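Local coordinates for protein cellulose hydrolase (Bacillus licheniformis, PDB 4YZT) that hydrolyses internal beta-1,4-glucosidic linkages of cellulose as a tri-modular family 5 endoglucanase whose glycoside hydrolase barrel is joined to two further beta modules, at residues Trp120-Arg125 / Asp135-Val140; Thr356-Leu361 / Gly388-Ile393; Leu501-Arg506 / Ser515-Glu520. One frame throughout, in Å; residues are numbered along the deposited sequence.

Contact 1. Residues Trp120-Arg125 / Asp135-Val140; sequences WLWISR and DKLGKV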
# COMPACT_ATOMS: atom_id res chain seq x y z
N TRP A 120 -7.64 5.26 18.00
CA TRP A 120 -7.45 4.20 18.98
C TRP A 120 -6.67 4.67 20.20
O TRP A 120 -6.75 4.05 21.26
CB TRP A 120 -6.76 2.98 18.34
CG TRP A 120 -5.49 3.27 17.62
CD1 TRP A 120 -5.36 3.56 16.29
CD2 TRP A 120 -4.16 3.30 18.18
NE1 TRP A 120 -4.03 3.78 15.99
CE2 TRP A 120 -3.28 3.62 17.12
CE3 TRP A 120 -3.64 3.10 19.46
CZ2 TRP A 120 -1.89 3.74 17.31
CZ3 TRP A 120 -2.26 3.21 19.64
CH2 TRP A 120 -1.41 3.52 18.57
N LEU A 121 -5.93 5.77 20.08
CA LEU A 121 -5.25 6.31 21.25
C LEU A 121 -6.23 6.81 22.32
O LEU A 121 -6.02 6.59 23.52
CB LEU A 121 -4.28 7.42 20.84
CG LEU A 121 -3.00 6.95 20.14
CD1 LEU A 121 -2.35 8.11 19.41
CD2 LEU A 121 -2.03 6.30 21.13
N TRP A 122 -7.32 7.48 21.92
CA TRP A 122 -8.29 7.93 22.93
C TRP A 122 -9.75 8.02 22.47
O TRP A 122 -10.66 7.96 23.31
CB TRP A 122 -7.85 9.29 23.50
CG TRP A 122 -7.74 10.41 22.49
CD1 TRP A 122 -6.64 10.74 21.73
CD2 TRP A 122 -8.76 11.36 22.15
NE1 TRP A 122 -6.93 11.83 20.93
CE2 TRP A 122 -8.21 12.23 21.18
CE3 TRP A 122 -10.08 11.56 22.58
CZ2 TRP A 122 -8.95 13.28 20.61
CZ3 TRP A 122 -10.81 12.62 22.02
CH2 TRP A 122 -10.24 13.46 21.05
N ILE A 123 -10.00 8.17 21.17
CA ILE A 123 -11.39 8.34 20.71
C ILE A 123 -12.22 7.06 20.95
O ILE A 123 -13.43 7.13 21.17
CB ILE A 123 -11.44 8.76 19.23
CG1 ILE A 123 -10.74 10.12 19.06
CG2 ILE A 123 -12.88 8.89 18.74
CD1 ILE A 123 -10.66 10.59 17.62
N SER A 124 -11.56 5.89 20.97
CA SER A 124 -12.29 4.63 21.16
C SER A 124 -12.81 4.46 22.60
O SER A 124 -13.49 3.48 22.91
CB SER A 124 -11.41 3.44 20.76
OG SER A 124 -10.22 3.44 21.53
N ARG A 125 -12.52 5.43 23.46
CA ARG A 125 -13.16 5.51 24.77
C ARG A 125 -14.62 5.96 24.66
O ARG A 125 -15.34 5.99 25.68
CB ARG A 125 -12.38 6.47 25.67
CG ARG A 125 -11.10 5.88 26.23
N ASP A 135 -17.18 15.40 23.99
CA ASP A 135 -16.92 16.78 24.36
C ASP A 135 -15.51 17.18 23.98
O ASP A 135 -15.30 18.21 23.35
CB ASP A 135 -17.13 16.99 25.87
CG ASP A 135 -16.70 18.37 26.33
OD1 ASP A 135 -17.42 19.35 26.06
OD2 ASP A 135 -15.63 18.47 26.99
N LYS A 136 -14.54 16.33 24.32
CA LYS A 136 -13.15 16.55 23.96
C LYS A 136 -12.92 16.60 22.43
O LYS A 136 -12.22 17.49 21.95
CB LYS A 136 -12.27 15.46 24.57
CG LYS A 136 -10.80 15.54 24.14
CD LYS A 136 -9.96 14.51 24.90
CE LYS A 136 -8.56 14.42 24.33
NZ LYS A 136 -7.73 13.44 25.06
N LEU A 137 -13.49 15.66 21.69
CA LEU A 137 -13.32 15.64 20.24
C LEU A 137 -13.91 16.90 19.59
O LEU A 137 -13.29 17.49 18.69
CB LEU A 137 -13.95 14.37 19.65
CG LEU A 137 -13.86 14.14 18.13
CD1 LEU A 137 -12.42 14.08 17.65
CD2 LEU A 137 -14.59 12.87 17.73
N GLY A 138 -15.08 17.32 20.06
CA GLY A 138 -15.67 18.57 19.61
C GLY A 138 -14.76 19.77 19.81
O GLY A 138 -14.62 20.62 18.93
N LYS A 139 -14.11 19.84 20.97
CA LYS A 139 -13.24 20.97 21.25
C LYS A 139 -11.98 20.92 20.38
O LYS A 139 -11.46 21.97 19.99
CB LYS A 139 -12.90 21.04 22.74
CG LYS A 139 -14.09 21.48 23.60
CD LYS A 139 -13.82 21.38 25.09
CE LYS A 139 -15.03 21.85 25.93
NZ LYS A 139 -14.95 21.41 27.37
N VAL A 140 -11.51 19.71 20.08
CA VAL A 140 -10.39 19.53 19.17
C VAL A 140 -10.78 19.95 17.75
O VAL A 140 -10.06 20.72 17.12
CB VAL A 140 -9.88 18.07 19.18
CG1 VAL A 140 -8.84 17.83 18.06
CG2 VAL A 140 -9.30 17.71 20.55
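The amine Lys136 NZ sits over the five-membered ring of Trp122, 4.0 Å from its centroid, in a cation-pi contact that carries on into apolar packing along the same side chain. The fold is the (beta/alpha)8 barrel of the glycoside hydrolase. Residues 120-125 belong to a short helix, 118-123, in the loop after the third strand, 110-114; residues 135-140 lie on helix 130-147, which leads on toward the fourth strand, 155-158. Lys136 leaves its helix with CG anti to the backbone N (chi1 175°); beyond CG the chain is extended and passes obliquely across the indole. Lys136 CE is 3.5 Å from the centroid of the six-membered ring of Trp122, a CH-pi contact almost on the ring normal, while Lys136 CD approaches the rim atom Trp122 CZ3 at 3.5 Å. A lysine suits this place because its methylenes cover the carbocycle while its amine, probably protonated, lies over the electron-rich pyrrole. The opposite face of the indole carries CG1 of Ile123, the next residue, so the ring is sandwiched between aliphatic groups. In the ring plane, Trp122 CH2 points at the backbone of helix 130-147 and meets Leu137 CA at 3.9 Å. The indole N-H is occupied by Asp118 OD2, a bond that probably fixes the rotation of the ring. Beside the tryptophan the contact is purely aliphatic. Leu137 crosses Ile123 at about a right angle and also packs on Leu174 and Met178 of helix 168-184, so it joins the short loop helix to the layer of helices around the barrel. There the two branches meet methyl to methyl, Ile123 CD1 lying 3.9 Å from Leu137 CD1.

Contact 2. Residues Thr356-Leu361 / Gly388-Ile393; sequences TVDIQL and GKTVSI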
# COMPACT_ATOMS: atom_id res chain seq x y z
N THR A 356 8.86 -16.69 -24.37
CA THR A 356 7.58 -16.06 -24.63
C THR A 356 7.22 -15.08 -23.52
O THR A 356 7.39 -15.38 -22.33
CB THR A 356 6.46 -17.12 -24.80
OG1 THR A 356 6.72 -17.90 -25.98
CG2 THR A 356 5.09 -16.46 -24.95
N VAL A 357 6.77 -13.90 -23.92
CA VAL A 357 6.22 -12.91 -23.01
C VAL A 357 4.80 -12.61 -23.45
O VAL A 357 4.57 -12.17 -24.58
CB VAL A 357 7.04 -11.60 -23.00
CG1 VAL A 357 6.53 -10.64 -21.93
CG2 VAL A 357 8.52 -11.89 -22.78
N ASP A 358 3.84 -12.87 -22.57
CA ASP A 358 2.44 -12.58 -22.86
C ASP A 358 2.07 -11.18 -22.39
O ASP A 358 2.51 -10.73 -21.33
CB ASP A 358 1.52 -13.62 -22.20
CG ASP A 358 1.71 -15.01 -22.77
OD1 ASP A 358 1.74 -15.16 -24.01
OD2 ASP A 358 1.81 -15.97 -21.97
N ILE A 359 1.26 -10.49 -23.17
CA ILE A 359 0.85 -9.12 -22.83
C ILE A 359 -0.67 -8.99 -22.71
O ILE A 359 -1.39 -9.25 -23.68
CB ILE A 359 1.37 -8.11 -23.87
CG1 ILE A 359 2.85 -8.34 -24.18
CG2 ILE A 359 1.13 -6.68 -23.39
CD1 ILE A 359 3.39 -7.38 -25.21
N GLN A 360 -1.15 -8.61 -21.53
CA GLN A 360 -2.52 -8.16 -21.36
C GLN A 360 -2.58 -6.70 -21.81
O GLN A 360 -2.28 -5.78 -21.04
CB GLN A 360 -2.99 -8.33 -19.91
CG GLN A 360 -4.37 -7.79 -19.59
CD GLN A 360 -4.80 -8.06 -18.16
OE1 GLN A 360 -4.35 -9.03 -17.54
NE2 GLN A 360 -5.64 -7.20 -17.62
N LEU A 361 -2.96 -6.49 -23.07
CA LEU A 361 -2.86 -5.19 -23.72
C LEU A 361 -3.80 -4.15 -23.10
O LEU A 361 -3.45 -2.98 -23.01
CB LEU A 361 -3.15 -5.32 -25.21
CG LEU A 361 -2.06 -6.02 -26.02
CD1 LEU A 361 -2.54 -6.30 -27.43
CD2 LEU A 361 -0.80 -5.16 -26.04
N GLY A 388 -0.77 -9.19 -31.55
CA GLY A 388 0.12 -8.24 -30.91
C GLY A 388 0.13 -8.37 -29.39
O GLY A 388 0.40 -7.41 -28.68
N LYS A 389 -0.19 -9.56 -28.89
CA LYS A 389 -0.22 -9.75 -27.45
C LYS A 389 0.71 -10.88 -27.00
O LYS A 389 0.67 -11.29 -25.83
CB LYS A 389 -1.65 -10.03 -26.97
CG LYS A 389 -2.33 -11.21 -27.63
CD LYS A 389 -3.80 -11.28 -27.23
CE LYS A 389 -4.49 -12.49 -27.86
NZ LYS A 389 -5.94 -12.56 -27.53
N THR A 390 1.52 -11.38 -27.92
CA THR A 390 2.47 -12.44 -27.61
C THR A 390 3.80 -12.15 -28.28
O THR A 390 3.88 -12.06 -29.50
CB THR A 390 1.97 -13.82 -28.08
OG1 THR A 390 0.54 -13.87 -27.97
CG2 THR A 390 2.60 -14.92 -27.25
N VAL A 391 4.83 -11.99 -27.46
CA VAL A 391 6.15 -11.66 -27.96
C VAL A 391 7.11 -12.83 -27.75
O VAL A 391 7.17 -13.42 -26.67
CB VAL A 391 6.70 -10.40 -27.25
CG1 VAL A 391 8.19 -10.24 -27.49
CG2 VAL A 391 5.92 -9.16 -27.71
N SER A 392 7.85 -13.18 -28.80
CA SER A 392 8.88 -14.21 -28.68
C SER A 392 10.26 -13.58 -28.74
O SER A 392 10.70 -13.14 -29.80
CB SER A 392 8.73 -15.25 -29.78
OG SER A 392 9.83 -16.14 -29.77
N ILE A 393 10.95 -13.52 -27.60
CA ILE A 393 12.33 -13.04 -27.59
C ILE A 393 13.22 -14.20 -28.03
O ILE A 393 13.24 -15.24 -27.38
CB ILE A 393 12.76 -12.56 -26.19
CG1 ILE A 393 11.68 -11.67 -25.55
CG2 ILE A 393 14.11 -11.84 -26.26
CD1 ILE A 393 11.60 -10.28 -26.14
O HOH W 1 8.81 -18.18 -28.05
O HOH W 2 -0.50 -13.90 -25.19
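Val357 and Val391 face each other as a hydrogen-bonded antiparallel pair and exchange two nearly straight bonds: Val357 N to Val391 O at 2.8 Å and Val391 N to Val357 O at 2.9 Å. They join strands 355-360 and 390-393 in the sheet of the X2 carbohydrate-binding module, whose clan has an immunoglobulin-like beta-sandwich fold. A third bond, Ile359 N to Lys389 O, carries the ladder past the last bridge, although its donor stands 35° out of the carbonyl plane. The well-buried side holds Val357 and Val391, with Ile359 and Ile393 joining the same apolar layer. Ile359 places CG1 beside its backbone N (chi1 -48°), and its CD1 crosses over to Val391 CG2 at 4.0 Å; Val357 CG2 similarly reaches Ile393 CG1. Phe418 and Leu414 of strand 409-418 pack on the isoleucines, and branched aliphatic residues suit both strand geometry and this buried layer. Leu361 closes one end, its CD1 3.4 Å from Gly388 O. Gly388 has a positive phi (77°), easily adopted without a side chain. Asp385 OD1 receives the N-H groups of Lys389 and Thr390 at the start of strand 390-393. The other face is wetter, and short polar side chains line it. Thr356 and Thr390 touch obliquely through their CG2 methyls, 3.7 Å apart, while Asp358 lies beside Thr390, pointing the same way. One water joins Thr356 OG1 to Ser392 OG. A second donates to Asp358 OD1 at 2.8 Å and to Lys389 O, and accepts from Thr390 OG1. With methyls filling the core and carboxylate and hydroxyl groups held through water, the pairing implies a strand couple with one face buried and the other adapted to solvent.

Contact 3. Residues Leu501-Arg506 / Ser515-Glu520; sequences LYLKER and STFTFE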
# COMPACT_ATOMS: atom_id res chain seq x y z
N LEU A 501 18.83 -13.93 5.23
CA LEU A 501 17.49 -14.30 5.65
C LEU A 501 17.36 -14.17 7.17
O LEU A 501 18.31 -14.44 7.90
CB LEU A 501 17.18 -15.73 5.22
CG LEU A 501 17.37 -16.01 3.72
CD1 LEU A 501 17.35 -17.51 3.44
CD2 LEU A 501 16.29 -15.30 2.90
N TYR A 502 16.17 -13.78 7.63
CA TYR A 502 15.94 -13.55 9.05
C TYR A 502 14.63 -14.16 9.51
O TYR A 502 13.61 -14.03 8.83
CB TYR A 502 15.93 -12.05 9.37
CG TYR A 502 17.27 -11.35 9.25
CD1 TYR A 502 18.07 -11.15 10.37
CD2 TYR A 502 17.73 -10.87 8.02
CE1 TYR A 502 19.30 -10.51 10.27
CE2 TYR A 502 18.95 -10.24 7.91
CZ TYR A 502 19.73 -10.05 9.04
OH TYR A 502 20.95 -9.42 8.94
N LEU A 503 14.65 -14.82 10.67
CA LEU A 503 13.45 -15.17 11.40
C LEU A 503 13.29 -14.23 12.59
O LEU A 503 14.22 -14.05 13.38
CB LEU A 503 13.48 -16.61 11.90
CG LEU A 503 13.34 -17.71 10.86
CD1 LEU A 503 13.56 -19.05 11.51
CD2 LEU A 503 11.94 -17.63 10.23
N LYS A 504 12.11 -13.65 12.71
CA LYS A 504 11.85 -12.69 13.78
C LYS A 504 11.84 -13.37 15.15
O LYS A 504 11.46 -14.53 15.28
CB LYS A 504 10.53 -11.96 13.52
CG LYS A 504 10.59 -11.03 12.32
CD LYS A 504 11.16 -9.66 12.67
CE LYS A 504 10.17 -8.86 13.48
NZ LYS A 504 10.38 -7.40 13.32
N GLU A 505 12.28 -12.62 16.15
CA GLU A 505 12.26 -13.07 17.54
C GLU A 505 10.91 -13.70 17.91
O GLU A 505 10.86 -14.73 18.58
CB GLU A 505 12.55 -11.89 18.48
CG GLU A 505 12.75 -12.31 19.91
CD GLU A 505 12.73 -11.14 20.86
OE1 GLU A 505 11.64 -10.57 21.08
OE2 GLU A 505 13.81 -10.80 21.38
N ARG A 506 9.83 -13.07 17.47
CA ARG A 506 8.47 -13.58 17.65
C ARG A 506 8.35 -15.07 17.35
O ARG A 506 7.76 -15.82 18.13
CB ARG A 506 7.51 -12.79 16.75
CG ARG A 506 6.15 -13.44 16.54
CD ARG A 506 5.30 -12.56 15.63
NE ARG A 506 4.12 -13.27 15.13
CZ ARG A 506 2.99 -13.44 15.82
NH1 ARG A 506 1.98 -14.10 15.28
NH2 ARG A 506 2.87 -12.95 17.05
N SER A 515 12.57 -27.86 14.87
CA SER A 515 11.66 -27.43 13.79
C SER A 515 12.42 -27.19 12.50
O SER A 515 13.64 -26.98 12.50
CB SER A 515 10.90 -26.16 14.18
OG SER A 515 10.16 -26.37 15.38
N THR A 516 11.69 -27.22 11.39
CA THR A 516 12.27 -27.04 10.07
C THR A 516 11.57 -25.87 9.38
O THR A 516 10.34 -25.85 9.30
CB THR A 516 12.13 -28.32 9.21
OG1 THR A 516 12.86 -29.39 9.83
CG2 THR A 516 12.68 -28.09 7.80
N PHE A 517 12.36 -24.90 8.92
CA PHE A 517 11.83 -23.76 8.19
C PHE A 517 12.21 -23.85 6.72
O PHE A 517 13.36 -24.15 6.39
CB PHE A 517 12.34 -22.45 8.78
CG PHE A 517 11.82 -22.18 10.15
CD1 PHE A 517 10.68 -21.43 10.34
CD2 PHE A 517 12.46 -22.71 11.26
CE1 PHE A 517 10.18 -21.21 11.63
CE2 PHE A 517 11.99 -22.49 12.54
CZ PHE A 517 10.84 -21.74 12.72
N THR A 518 11.24 -23.61 5.85
CA THR A 518 11.49 -23.63 4.42
C THR A 518 11.35 -22.22 3.87
O THR A 518 10.24 -21.65 3.84
CB THR A 518 10.52 -24.58 3.68
OG1 THR A 518 10.64 -25.91 4.21
CG2 THR A 518 10.83 -24.60 2.18
N PHE A 519 12.48 -21.65 3.44
CA PHE A 519 12.49 -20.33 2.83
C PHE A 519 12.25 -20.49 1.33
O PHE A 519 13.16 -20.85 0.59
CB PHE A 519 13.82 -19.61 3.11
CG PHE A 519 13.99 -19.21 4.54
CD1 PHE A 519 14.43 -20.12 5.48
CD2 PHE A 519 13.69 -17.92 4.95
CE1 PHE A 519 14.57 -19.77 6.82
CE2 PHE A 519 13.83 -17.55 6.28
CZ PHE A 519 14.28 -18.48 7.22
N GLU A 520 11.01 -20.23 0.89
CA GLU A 520 10.66 -20.40 -0.51
C GLU A 520 11.03 -19.13 -1.27
O GLU A 520 10.74 -18.01 -0.84
CB GLU A 520 9.16 -20.72 -0.67
CG GLU A 520 8.73 -21.99 0.03
CD GLU A 520 7.25 -22.33 -0.15
OE1 GLU A 520 6.51 -21.58 -0.84
OE2 GLU A 520 6.82 -23.36 0.40
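Strands 501-503 and 515-520 do not pair; their axes come no nearer than 10.0 Å and their N-to-C directions differ by 138°, the separation of two sheets stacked face to face in a beta sandwich. No hydrogen bond crosses the gap, which is filled by alternate side chains: Leu501 and Leu503 from one strand, Phe517 and Phe519 from the other. Leu503 makes the most centred contact. Its CG lies beside the backbone N (chi1 -71°), and the branch Leu503 CD1 comes over the middle of the Phe517 ring, 3.7 Å from the centroid and only 5° off the normal, a CH-pi contact. Its other methyl and CG turn to the neighbouring aromatic, meeting the rim of Phe519, where Leu503 CG is 3.8 Å from Phe519 CZ. Leu501 slides past Phe519 in the opposite direction and lays a methyl on a face of that ring; Leu501 CD1 is 3.9 Å from Phe519 CG. The forked Leu503 suits its place because it serves the face of one ring and the edge of another, while flat phenylalanines span the space between sheets. Phe519 rests also on Leu463, Val466 and Val530, and Phe517 on Val532, so strands 462-470 and 527-535 flank the rings within their own sheet. Across the gap, strand 500-503 is bonded between 452-457 and 494-497, then runs through the N-cap Lys504 into helix 505-510.

The three contacts follow one another along the chain and report on three separate parts of the enzyme. Contact 1 lies in the catalytic barrel, where the side chain of Ile123 is about 12 Å from a bound beta-D-glucopyranose, and the pocket residues His116 and His117 immediately precede helix 118-123, with the Trp120 ring meeting that of His117. Contact 2, in the X2 module, is on the opposite side of the chain's centre, about 55 Å away between centres. Contact 3, in the C-terminal sandwich, comes within about 17 Å of contact 1 between nearest atoms and about 22 Å of contact 2, again between nearest atoms. None touches another.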